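Local atomic coordinates of succinate-semialdehyde dehydrogenase (PDB entry 4OGD), a protein that oxidises succinic semialdehyde to succinate, using NADP+ as the hydride acceptor, as a member of the aldehyde dehydrogenase family. Residues Leu126-Trp131 with Val203-Ser208; Thr227-Gly232 with Gly435-Glu440; Tyr257-Val262 with Ala303-Ala308; Gly232-Ile237 with Val262-Lys267. All coordinates share one frame; numbering follows the deposited sequence.

Contact 1: residues Leu126-Trp131 with Val203-Ser208; sequences LAVEPW and VCLTGS
The carboxylate of Glu129 and the pyrrolidine ring of Pro130 both rest against Thr206. Glu129 OE1 lies 3.2 Å from Thr206 CB, while the ring offers its CB, CG and CD to the Thr206 carbonyl, with Pro130 CD 3.2 Å from Thr206 O. A bend at chi2 (-58°) folds the Glu129 chain back across the contact, although its CB sets out away from the other strand. A water then joins the two side chains, hydrogen-bonded to Glu129 OE2 at 2.7 Å and to Thr206 OG1 at 2.9 Å. Before this point the segments are parallel neighbours of a Rossmann-type sheet, strand axes 4.8 Å apart and 10° from parallel. Cys204 N to Leu126 O, Val128 N to Cys204 O and Thr206 N to Val128 O bond alternately, the first more bent than the other two. One sheet face carries Leu126, Val128, Val203 and Leu205, branched chains that lie against one another: Val128 CG1 meets Leu205 CD1 at 3.7 Å. On the other face the small Ala127 CB sits 3.7 Å from Cys204 SG. Proline, with no N-H, cannot continue this pattern of bonds, and Gln137 of helix 136-148 packs on Glu129, Pro130 and Thr206.

Contact 2: residues Thr227-Gly232 with Gly435-Glu440; sequences TLELGG and GRELSE
Glu437 OE2 is hydrogen-bonded to two waters, each 2.8 Å away, and both waters also bond to Thr227 OG1. The waters sit between the two side chains, Thr227 OG1 and Glu437 OE2 being 4.1 Å apart. Threonine suits this place because its hydroxyl, set between the backbone N and the carbonyl carbon (chi1 56°), reaches both waters while CG2 is left to pack over Gly435. The other oxygen of Glu437, OE1, has a salt bridge to Arg140 of helix 136-148, so both oxygens of this buried carboxylate have partners. Glu229 and Glu437 run antiparallel alongside each other: Glu229 CG lies 3.7 Å from Glu437 CD, Glu229 OE2 lies 3.6 Å from Glu437 CG, and the carboxylate planes stand 53° apart. Glu229 OE2 and Glu437 OE1 are 4.3 Å apart, and Arg140 probably eases any repulsion between them. A side chain on Gly435 would run into Thr227 CG2, and its backbone angles also call for glycine. A further water donates to Leu228 O and Gly435 O. Arg436 turns away, and its NE bonds to Glu449 O of the second subunit. Strand 225-229 is here met by the chain leaving its antiparallel neighbour 433-434, the outermost strand of the Rossmann-type sheet within this chain, and Glu229 belongs to the Glu-Leu-Gly-Gly motif of aldehyde dehydrogenases, whose glutamate probably has a catalytic part, as in relatives.

Contact 3: residues Tyr257-Val262 with Ala303-Ala308; sequences YNAGQV and APLSSA
The turn after helix 244-256, which carries the first residues of the Gly-Gln-Val-Cys motif, sets Ala259 and Gln261 against Leu305 and Ser306 of the loop before helix 308-323. Asn258, Ala259 and Gly260 all have positive phi, giving a left-handed turn in which Gln261 N bonds to Asn258 O. Glycine is at home in such a conformation. Gln261 then reaches across with its chain extended beyond CG (chi2 173°), and its amide uses both ends. OE1 takes the backbone N-H of Ser306 at 3.2 Å, in the carbonyl plane and on a lone pair. NE2 gives one N-H back to Asn258 O, 3.1 Å away and reached from the face opposite to that used by Gln261 N; the other goes to a water, 2.9 Å off, that donates to Pro304 O. An amide suits this spot because acceptor and donor are both needed, and these bonds fix which way it is flipped. Leu305 CD2 packs on the small Ala259 methyl, 3.6 Å from CB, and also lies against the amide carbon, 3.7 Å from Gln261 CD. Another water links the segments, accepting from Ala303 N and, weakly, from Ala259 N. Trp131 packs on Gln261 and Ser306, and Asn132 ND2 bonds to Gln261 O. The place of these loops next to the cysteine is consistent with a part in walling the active site, as in other aldehyde dehydrogenases.

Contact 4: residues Gly232-Ile237 with Val262-Lys267; sequences GDDAFI and VCTSSK
Lys267 crosses Asp233 at a slant, so that its aliphatic part, not its ammonium, meets the carboxylate: Lys267 CB lies 3.3 Å from Asp233 OD1. A bend at chi4 (87°) turns NZ instead onto backbone carbonyls, 3.0 Å from Gly232 O, from above that carbonyl's plane, and 2.9 Å from Val262 O, with a salt bridge to Glu360 besides. A long flexible lysine suits a buried spot so rich in acceptors. One water at the centre accepts from NZ and Asp234 N and donates to Cys263 O and Ser265 O. NZ thus has four acceptors around it, one more than its protons, so they must share. The Asp234 carboxylate lies over the type I turn Val262-Ser265, with OD2 3.1 Å from Thr264 CA and joined by a second water to Thr264 O, while OD1 takes Gly389 N. Gly232 lies against Cys263 O, where a side chain would collide. Cys263 probably matches the family's nucleophilic cysteine. Phe236, its CG anti to the backbone N (chi1 -176°), presents its ring edge to Ser266, CD2 being 3.4 Å from OG. The ring also meets Phe269 edge-to-face and packs on helix 244-256, which joins strand 235-238 to its parallel neighbour 268-272 in a beta-alpha-beta crossover.

All four contacts are buried, but they differ in chemistry. Contacts 1 and 2 share one sheet: strands 200-206 and 225-229 are neighbours, and Leu205 O and Gly207 N probably bond to the Glu229 backbone. Contact 1 relies on regular strand pairing and apolar faces, contact 2, beside the sheet's outermost strand within this chain, on waters and carboxylates. Contact 4 lies where the other sheet begins and is held by a lysine among carbonyls; it shares Gly232 with contact 2 and Val262 with contact 3. Contact 3 joins loops chiefly through one amide, helped by waters and a small apolar touch, and Trp131 from contact 1 packs on it. Leu230 and Gly231 touch Cys263, so contacts 2 and 4 meet between the two sheets.

Contact 1: residues Leu126-Trp131 with Val203-Ser208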
loop_
_atom_site.group_PDB
_atom_site.type_symbol
_atom_site.label_atom_id
_atom_site.label_comp_id
_atom_site.label_asym_id
_atom_site.label_seq_id
_atom_site.Cartn_x
_atom_site.Cartn_y
_atom_site.Cartn_z
ATOM N N LEU A 126 13.092 -4.441 -2.677
ATOM C CA LEU A 126 13.452 -5.636 -1.920
ATOM C C LEU A 126 12.295 -6.621 -1.905
ATOM O O LEU A 126 11.195 -6.297 -1.444
ATOM C CB LEU A 126 13.830 -5.284 -0.478
ATOM C CG LEU A 126 13.965 -6.487 0.458
ATOM C CD1 LEU A 126 15.109 -7.413 0.049
ATOM C CD2 LEU A 126 14.141 -6.039 1.907
ATOM N N ALA A 127 12.551 -7.824 -2.406
ATOM C CA ALA A 127 11.584 -8.908 -2.332
ATOM C C ALA A 127 12.039 -9.893 -1.269
ATOM O O ALA A 127 13.193 -10.331 -1.269
ATOM C CB ALA A 127 11.447 -9.601 -3.691
ATOM N N VAL A 128 11.142 -10.212 -0.341
ATOM C CA VAL A 128 11.423 -11.214 0.681
ATOM C C VAL A 128 10.464 -12.365 0.408
ATOM O O VAL A 128 9.255 -12.191 0.499
ATOM C CB VAL A 128 11.207 -10.657 2.100
ATOM C CG1 VAL A 128 11.554 -11.716 3.139
ATOM C CG2 VAL A 128 12.047 -9.406 2.312
ATOM N N GLU A 129 11.009 -13.523 0.031
ATOM C CA GLU A 129 10.204 -14.636 -0.473
ATOM C C GLU A 129 10.442 -15.924 0.313
ATOM O O GLU A 129 11.500 -16.097 0.928
ATOM C CB GLU A 129 10.466 -14.834 -1.979
ATOM C CG GLU A 129 10.233 -13.566 -2.819
ATOM C CD GLU A 129 8.822 -12.999 -2.696
ATOM O OE1 GLU A 129 7.889 -13.764 -2.369
ATOM O OE2 GLU A 129 8.640 -11.773 -2.934
ATOM N N PRO A 130 9.446 -16.824 0.319
ATOM C CA PRO A 130 9.467 -17.990 1.202
ATOM C C PRO A 130 9.731 -19.306 0.473
ATOM O O PRO A 130 9.713 -19.368 -0.760
ATOM C CB PRO A 130 8.046 -17.983 1.758
ATOM C CG PRO A 130 7.226 -17.581 0.567
ATOM C CD PRO A 130 8.096 -16.612 -0.240
ATOM N N TRP A 131 9.954 -20.364 1.247
ATOM C CA TRP A 131 10.349 -21.662 0.690
ATOM C C TRP A 131 9.240 -22.491 0.047
ATOM O O TRP A 131 9.530 -23.451 -0.677
ATOM C CB TRP A 131 11.039 -22.509 1.769
ATOM C CG TRP A 131 10.230 -22.606 3.027
ATOM C CD1 TRP A 131 10.394 -21.869 4.161
ATOM C CD2 TRP A 131 9.113 -23.475 3.269
ATOM N NE1 TRP A 131 9.451 -22.224 5.099
ATOM C CE2 TRP A 131 8.655 -23.211 4.576
ATOM C CE3 TRP A 131 8.459 -24.456 2.511
ATOM C CZ2 TRP A 131 7.572 -23.888 5.136
ATOM C CZ3 TRP A 131 7.382 -25.118 3.063
ATOM C CH2 TRP A 131 6.946 -24.834 4.364
ATOM N N VAL A 203 9.161 -2.649 -0.436
ATOM C CA VAL A 203 9.416 -4.015 -0.000
ATOM C C VAL A 203 8.175 -4.862 -0.255
ATOM O O VAL A 203 7.084 -4.531 0.202
ATOM C CB VAL A 203 9.774 -4.089 1.501
ATOM C CG1 VAL A 203 10.139 -5.510 1.870
ATOM C CG2 VAL A 203 10.927 -3.133 1.839
ATOM N N CYS A 204 8.335 -5.955 -0.994
ATOM C CA CYS A 204 7.237 -6.904 -1.152
ATOM C C CYS A 204 7.616 -8.190 -0.446
ATOM O O CYS A 204 8.701 -8.733 -0.658
ATOM C CB CYS A 204 6.903 -7.160 -2.632
ATOM S SG CYS A 204 8.330 -7.598 -3.671
ATOM N N LEU A 205 6.729 -8.676 0.411
ATOM C CA LEU A 205 7.010 -9.896 1.145
ATOM C C LEU A 205 5.905 -10.912 0.971
ATOM O O LEU A 205 4.722 -10.580 1.007
ATOM C CB LEU A 205 7.195 -9.600 2.640
ATOM C CG LEU A 205 7.501 -10.793 3.556
ATOM C CD1 LEU A 205 8.433 -10.362 4.675
ATOM C CD2 LEU A 205 6.233 -11.426 4.154
ATOM N N THR A 206 6.322 -12.159 0.800
ATOM C CA THR A 206 5.431 -13.301 0.892
ATOM C C THR A 206 6.015 -14.210 1.956
ATOM O O THR A 206 7.209 -14.509 1.939
ATOM C CB THR A 206 5.354 -14.043 -0.444
ATOM O OG1 THR A 206 4.856 -13.144 -1.445
ATOM C CG2 THR A 206 4.401 -15.221 -0.329
ATOM N N GLY A 207 5.192 -14.628 2.907
ATOM C CA GLY A 207 5.695 -15.487 3.967
ATOM C C GLY A 207 4.764 -15.519 5.154
ATOM O O GLY A 207 3.545 -15.452 4.994
ATOM N N SER A 208 5.336 -15.628 6.349
ATOM C CA SER A 208 4.543 -15.791 7.559
ATOM C C SER A 208 4.205 -14.450 8.153
ATOM O O SER A 208 4.884 -13.450 7.893
ATOM C CB SER A 208 5.333 -16.577 8.601
ATOM O OG SER A 208 6.341 -15.745 9.159
HETATM O O HOH W 1 6.162 -10.831 -2.524
#

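Contact 2: residues Thr227-Gly232 with Gly435-Glu440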
loop_
_atom_site.group_PDB
_atom_site.type_symbol
_atom_site.label_atom_id
_atom_site.label_comp_id
_atom_site.label_asym_id
_atom_site.label_seq_id
_atom_site.Cartn_x
_atom_site.Cartn_y
_atom_site.Cartn_z
ATOM N N THR A 227 3.902 -4.444 0.196
ATOM C CA THR A 227 2.782 -5.362 0.016
ATOM C C THR A 227 3.112 -6.595 0.844
ATOM O O THR A 227 4.288 -6.962 0.980
ATOM C CB THR A 227 2.592 -5.781 -1.445
ATOM O OG1 THR A 227 3.808 -6.363 -1.938
ATOM C CG2 THR A 227 2.201 -4.582 -2.296
ATOM N N LEU A 228 2.085 -7.226 1.405
ATOM C CA LEU A 228 2.270 -8.419 2.229
ATOM C C LEU A 228 1.350 -9.536 1.766
ATOM O O LEU A 228 0.128 -9.378 1.738
ATOM C CB LEU A 228 1.964 -8.125 3.702
ATOM C CG LEU A 228 2.854 -7.126 4.439
ATOM C CD1 LEU A 228 2.407 -7.015 5.885
ATOM C CD2 LEU A 228 4.323 -7.528 4.352
ATOM N N GLU A 229 1.951 -10.676 1.439
ATOM C CA GLU A 229 1.220 -11.877 1.059
ATOM C C GLU A 229 1.518 -12.926 2.112
ATOM O O GLU A 229 2.607 -13.511 2.135
ATOM C CB GLU A 229 1.674 -12.355 -0.323
ATOM C CG GLU A 229 1.338 -11.396 -1.462
ATOM C CD GLU A 229 -0.054 -11.597 -2.036
ATOM O OE1 GLU A 229 -0.775 -12.530 -1.598
ATOM O OE2 GLU A 229 -0.436 -10.803 -2.938
ATOM N N LEU A 230 0.568 -13.135 3.018
ATOM C CA LEU A 230 0.835 -13.951 4.198
ATOM C C LEU A 230 0.043 -15.257 4.203
ATOM O O LEU A 230 -0.394 -15.741 3.153
ATOM C CB LEU A 230 0.578 -13.132 5.465
ATOM C CG LEU A 230 1.250 -11.750 5.455
ATOM C CD1 LEU A 230 0.894 -10.981 6.731
ATOM C CD2 LEU A 230 2.780 -11.875 5.301
ATOM N N GLY A 231 -0.123 -15.835 5.384
ATOM C CA GLY A 231 -0.746 -17.139 5.486
ATOM C C GLY A 231 -2.250 -17.050 5.382
ATOM O O GLY A 231 -2.821 -15.961 5.256
ATOM N N GLY A 232 -2.901 -18.206 5.447
ATOM C CA GLY A 232 -4.350 -18.252 5.427
ATOM C C GLY A 232 -4.883 -19.400 6.262
ATOM O O GLY A 232 -4.139 -20.290 6.667
ATOM N N GLY A 435 -2.592 -5.695 -0.413
ATOM C CA GLY A 435 -2.015 -5.596 -1.743
ATOM C C GLY A 435 -2.373 -6.831 -2.551
ATOM O O GLY A 435 -2.890 -7.823 -2.021
ATOM N N ARG A 436 -2.095 -6.786 -3.850
ATOM C CA ARG A 436 -2.418 -7.898 -4.732
ATOM C C ARG A 436 -1.235 -8.159 -5.644
ATOM O O ARG A 436 -0.522 -7.228 -6.027
ATOM C CB ARG A 436 -3.666 -7.587 -5.573
ATOM C CG ARG A 436 -4.951 -7.410 -4.769
ATOM C CD ARG A 436 -5.411 -8.765 -4.232
ATOM N NE ARG A 436 -6.661 -8.745 -3.462
ATOM C CZ ARG A 436 -6.750 -8.556 -2.147
ATOM N NH1 ARG A 436 -5.668 -8.306 -1.416
ATOM N NH2 ARG A 436 -7.935 -8.617 -1.554
ATOM N N GLU A 437 -1.017 -9.428 -5.964
ATOM C CA GLU A 437 -0.012 -9.815 -6.951
ATOM C C GLU A 437 -0.682 -10.513 -8.129
ATOM O O GLU A 437 -1.786 -11.041 -7.994
ATOM C CB GLU A 437 1.085 -10.679 -6.307
ATOM C CG GLU A 437 1.974 -9.848 -5.375
ATOM C CD GLU A 437 3.069 -10.628 -4.670
ATOM O OE1 GLU A 437 3.248 -11.846 -4.923
ATOM O OE2 GLU A 437 3.778 -9.999 -3.853
ATOM N N LEU A 438 -0.008 -10.502 -9.280
ATOM C CA LEU A 438 -0.577 -10.996 -10.543
ATOM C C LEU A 438 -1.741 -10.128 -11.043
ATOM O O LEU A 438 -2.201 -9.220 -10.336
ATOM C CB LEU A 438 -0.941 -12.494 -10.473
ATOM C CG LEU A 438 0.242 -13.429 -10.170
ATOM C CD1 LEU A 438 -0.225 -14.876 -10.051
ATOM C CD2 LEU A 438 1.341 -13.305 -11.234
ATOM N N SER A 439 -2.196 -10.407 -12.268
ATOM C CA SER A 439 -3.129 -9.540 -13.010
ATOM C C SER A 439 -2.562 -8.133 -13.186
ATOM O O SER A 439 -1.382 -7.889 -12.913
ATOM C CB SER A 439 -4.528 -9.497 -12.364
ATOM O OG SER A 439 -4.599 -8.564 -11.292
ATOM N N GLU A 440 -3.382 -7.193 -13.646
ATOM C CA GLU A 440 -2.894 -5.826 -13.761
ATOM C C GLU A 440 -2.797 -5.179 -12.382
ATOM O O GLU A 440 -2.027 -4.242 -12.195
ATOM C CB GLU A 440 -3.758 -4.977 -14.698
ATOM C CG GLU A 440 -3.076 -3.642 -15.058
ATOM C CD GLU A 440 -3.831 -2.840 -16.103
ATOM O OE1 GLU A 440 -4.933 -3.267 -16.509
ATOM O OE2 GLU A 440 -3.310 -1.778 -16.519
HETATM O O HOH W 2 3.709 -9.053 -1.271
HETATM O O HOH W 3 3.988 -7.252 -4.555
HETATM O O HOH W 4 -2.218 -9.773 0.008
#

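Contact 3: residues Tyr257-Val262 with Ala303-Ala308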
loop_
_atom_site.group_PDB
_atom_site.type_symbol
_atom_site.label_atom_id
_atom_site.label_comp_id
_atom_site.label_asym_id
_atom_site.label_seq_id
_atom_site.Cartn_x
_atom_site.Cartn_y
_atom_site.Cartn_z
ATOM N N TYR A 257 -1.998 -31.072 -1.511
ATOM C CA TYR A 257 -1.033 -30.522 -2.461
ATOM C C TYR A 257 0.056 -29.788 -1.685
ATOM O O TYR A 257 -0.239 -29.049 -0.731
ATOM C CB TYR A 257 -1.747 -29.579 -3.425
ATOM C CG TYR A 257 -0.841 -28.818 -4.355
ATOM C CD1 TYR A 257 -0.361 -27.563 -4.001
ATOM C CD2 TYR A 257 -0.494 -29.334 -5.596
ATOM C CE1 TYR A 257 0.454 -26.853 -4.833
ATOM C CE2 TYR A 257 0.332 -28.615 -6.453
ATOM C CZ TYR A 257 0.801 -27.377 -6.056
ATOM O OH TYR A 257 1.628 -26.633 -6.864
ATOM N N ASN A 258 1.308 -30.008 -2.077
ATOM C CA ASN A 258 2.474 -29.437 -1.392
ATOM C C ASN A 258 2.491 -29.800 0.092
ATOM O O ASN A 258 2.943 -29.019 0.932
ATOM C CB ASN A 258 2.558 -27.914 -1.608
ATOM C CG ASN A 258 3.985 -27.376 -1.511
ATOM O OD1 ASN A 258 4.965 -28.106 -1.686
ATOM N ND2 ASN A 258 4.106 -26.075 -1.253
ATOM N N ALA A 259 1.970 -30.994 0.391
ATOM C CA ALA A 259 1.826 -31.507 1.754
ATOM C C ALA A 259 1.101 -30.539 2.684
ATOM O O ALA A 259 1.346 -30.520 3.891
ATOM C CB ALA A 259 3.201 -31.919 2.340
ATOM N N GLY A 260 0.206 -29.739 2.116
ATOM C CA GLY A 260 -0.594 -28.812 2.902
ATOM C C GLY A 260 0.110 -27.512 3.231
ATOM O O GLY A 260 -0.457 -26.658 3.914
ATOM N N GLN A 261 1.335 -27.353 2.731
ATOM C CA GLN A 261 2.156 -26.189 3.041
ATOM C C GLN A 261 1.851 -25.050 2.071
ATOM O O GLN A 261 2.731 -24.570 1.353
ATOM C CB GLN A 261 3.631 -26.575 2.965
ATOM C CG GLN A 261 3.985 -27.782 3.842
ATOM C CD GLN A 261 5.414 -28.241 3.622
ATOM O OE1 GLN A 261 6.276 -28.079 4.493
ATOM N NE2 GLN A 261 5.680 -28.809 2.448
ATOM N N VAL A 262 0.591 -24.627 2.046
ATOM C CA VAL A 262 0.130 -23.676 1.040
ATOM C C VAL A 262 -0.715 -22.653 1.768
ATOM O O VAL A 262 -1.599 -23.023 2.547
ATOM C CB VAL A 262 -0.714 -24.382 -0.046
ATOM C CG1 VAL A 262 -1.178 -23.397 -1.115
ATOM C CG2 VAL A 262 0.086 -25.492 -0.702
ATOM N N ALA A 303 4.729 -35.535 -0.186
ATOM C CA ALA A 303 6.115 -35.151 0.055
ATOM C C ALA A 303 6.408 -35.034 1.549
ATOM O O ALA A 303 5.487 -34.887 2.355
ATOM C CB ALA A 303 6.411 -33.814 -0.651
ATOM N N PRO A 304 7.695 -35.120 1.928
ATOM C CA PRO A 304 8.053 -34.767 3.304
ATOM C C PRO A 304 7.895 -33.262 3.470
ATOM O O PRO A 304 7.940 -32.543 2.464
ATOM C CB PRO A 304 9.535 -35.135 3.381
ATOM C CG PRO A 304 10.029 -34.963 1.964
ATOM C CD PRO A 304 8.882 -35.398 1.093
ATOM N N LEU A 305 7.723 -32.787 4.699
ATOM C CA LEU A 305 7.687 -31.346 4.936
ATOM C C LEU A 305 9.072 -30.741 4.717
ATOM O O LEU A 305 10.068 -31.464 4.613
ATOM C CB LEU A 305 7.154 -31.024 6.334
ATOM C CG LEU A 305 5.763 -31.557 6.688
ATOM C CD1 LEU A 305 5.239 -30.883 7.959
ATOM C CD2 LEU A 305 4.784 -31.373 5.547
ATOM N N SER A 306 9.143 -29.414 4.672
ATOM C CA SER A 306 10.345 -28.727 4.196
ATOM C C SER A 306 11.532 -28.678 5.158
ATOM O O SER A 306 12.654 -28.385 4.734
ATOM C CB SER A 306 9.994 -27.302 3.766
ATOM O OG SER A 306 9.574 -26.548 4.887
ATOM N N SER A 307 11.302 -28.944 6.444
ATOM C CA SER A 307 12.395 -28.941 7.417
ATOM C C SER A 307 12.021 -29.753 8.648
ATOM O O SER A 307 10.860 -30.088 8.847
ATOM C CB SER A 307 12.760 -27.511 7.831
ATOM O OG SER A 307 11.747 -26.936 8.650
ATOM N N ALA A 308 13.007 -30.059 9.483
ATOM C CA ALA A 308 12.730 -30.770 10.725
ATOM C C ALA A 308 11.855 -29.916 11.633
ATOM O O ALA A 308 10.949 -30.432 12.292
ATOM C CB ALA A 308 14.026 -31.137 11.424
HETATM O O HOH W 5 3.032 -33.484 -1.315
HETATM O O HOH W 6 8.029 -30.069 1.217
#

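Contact 4: residues Gly232-Ile237 with Val262-Lys267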
loop_
_atom_site.group_PDB
_atom_site.type_symbol
_atom_site.label_atom_id
_atom_site.label_comp_id
_atom_site.label_asym_id
_atom_site.label_seq_id
_atom_site.Cartn_x
_atom_site.Cartn_y
_atom_site.Cartn_z
ATOM N N GLY A 232 -2.901 -18.206 5.447
ATOM C CA GLY A 232 -4.350 -18.252 5.427
ATOM C C GLY A 232 -4.883 -19.400 6.262
ATOM O O GLY A 232 -4.139 -20.290 6.667
ATOM N N ASP A 233 -6.181 -19.374 6.542
ATOM C CA ASP A 233 -6.836 -20.507 7.180
ATOM C C ASP A 233 -8.153 -20.689 6.441
ATOM O O ASP A 233 -9.244 -20.570 7.020
ATOM C CB ASP A 233 -7.060 -20.240 8.676
ATOM C CG ASP A 233 -7.219 -21.515 9.476
ATOM O OD1 ASP A 233 -6.761 -22.569 8.996
ATOM O OD2 ASP A 233 -7.787 -21.465 10.593
ATOM N N ASP A 234 -8.032 -20.958 5.141
ATOM C CA ASP A 234 -9.146 -20.824 4.211
ATOM C C ASP A 234 -10.300 -21.756 4.532
ATOM O O ASP A 234 -10.101 -22.942 4.803
ATOM C CB ASP A 234 -8.687 -21.086 2.773
ATOM C CG ASP A 234 -7.731 -20.025 2.247
ATOM O OD1 ASP A 234 -7.492 -18.996 2.925
ATOM O OD2 ASP A 234 -7.238 -20.218 1.120
ATOM N N ALA A 235 -11.509 -21.213 4.483
ATOM C CA ALA A 235 -12.707 -22.025 4.669
ATOM C C ALA A 235 -13.180 -22.603 3.330
ATOM O O ALA A 235 -13.392 -21.865 2.359
ATOM C CB ALA A 235 -13.801 -21.203 5.308
ATOM N N PHE A 236 -13.344 -23.926 3.302
ATOM C CA PHE A 236 -13.866 -24.666 2.160
ATOM C C PHE A 236 -15.276 -25.045 2.609
ATOM O O PHE A 236 -15.446 -25.933 3.446
ATOM C CB PHE A 236 -12.959 -25.895 1.945
ATOM C CG PHE A 236 -13.293 -26.756 0.735
ATOM C CD1 PHE A 236 -14.475 -27.480 0.667
ATOM C CD2 PHE A 236 -12.361 -26.913 -0.292
ATOM C CE1 PHE A 236 -14.752 -28.306 -0.427
ATOM C CE2 PHE A 236 -12.621 -27.734 -1.387
ATOM C CZ PHE A 236 -13.813 -28.434 -1.459
ATOM N N ILE A 237 -16.276 -24.334 2.082
ATOM C CA ILE A 237 -17.648 -24.410 2.592
ATOM C C ILE A 237 -18.521 -25.268 1.680
ATOM O O ILE A 237 -18.705 -24.957 0.499
ATOM C CB ILE A 237 -18.274 -23.015 2.699
ATOM C CG1 ILE A 237 -17.345 -22.055 3.452
ATOM C CG2 ILE A 237 -19.638 -23.096 3.382
ATOM C CD1 ILE A 237 -17.857 -20.619 3.496
ATOM N N VAL A 262 0.591 -24.627 2.046
ATOM C CA VAL A 262 0.130 -23.676 1.040
ATOM C C VAL A 262 -0.715 -22.653 1.768
ATOM O O VAL A 262 -1.599 -23.023 2.547
ATOM C CB VAL A 262 -0.714 -24.382 -0.046
ATOM C CG1 VAL A 262 -1.178 -23.397 -1.115
ATOM C CG2 VAL A 262 0.086 -25.492 -0.702
ATOM N N CYS A 263 -0.430 -21.372 1.553
ATOM C CA CYS A 263 -1.198 -20.331 2.224
ATOM C C CYS A 263 -2.686 -20.422 1.874
ATOM O O CYS A 263 -3.541 -20.098 2.703
ATOM C CB CYS A 263 -0.636 -18.951 1.881
ATOM S SG CYS A 263 -0.490 -18.639 0.126
ATOM N N THR A 264 -2.987 -20.889 0.659
ATOM C CA THR A 264 -4.363 -21.090 0.210
ATOM C C THR A 264 -4.804 -22.562 0.259
ATOM O O THR A 264 -5.715 -22.978 -0.471
ATOM C CB THR A 264 -4.582 -20.548 -1.227
ATOM O OG1 THR A 264 -3.536 -21.026 -2.084
ATOM C CG2 THR A 264 -4.587 -19.023 -1.238
ATOM N N SER A 265 -4.176 -23.355 1.122
ATOM C CA SER A 265 -4.648 -24.727 1.339
ATOM C C SER A 265 -6.059 -24.673 1.925
ATOM O O SER A 265 -6.432 -23.695 2.573
ATOM C CB SER A 265 -3.714 -25.480 2.284
ATOM O OG SER A 265 -3.946 -26.889 2.219
ATOM N N SER A 266 -6.854 -25.712 1.690
ATOM C CA SER A 266 -8.222 -25.725 2.203
ATOM C C SER A 266 -8.235 -26.213 3.649
ATOM O O SER A 266 -8.537 -27.374 3.919
ATOM C CB SER A 266 -9.096 -26.611 1.315
ATOM O OG SER A 266 -9.115 -26.089 -0.009
ATOM N N LYS A 267 -7.913 -25.316 4.579
ATOM C CA LYS A 267 -7.562 -25.731 5.934
ATOM C C LYS A 267 -8.752 -25.960 6.854
ATOM O O LYS A 267 -8.673 -26.767 7.777
ATOM C CB LYS A 267 -6.573 -24.747 6.569
ATOM C CG LYS A 267 -5.324 -24.546 5.738
ATOM C CD LYS A 267 -4.164 -24.034 6.580
ATOM C CE LYS A 267 -2.903 -23.823 5.718
ATOM N NZ LYS A 267 -2.869 -22.455 5.079
HETATM O O HOH W 7 -5.413 -21.558 3.891
HETATM O O HOH W 8 -8.327 -21.703 -0.797
#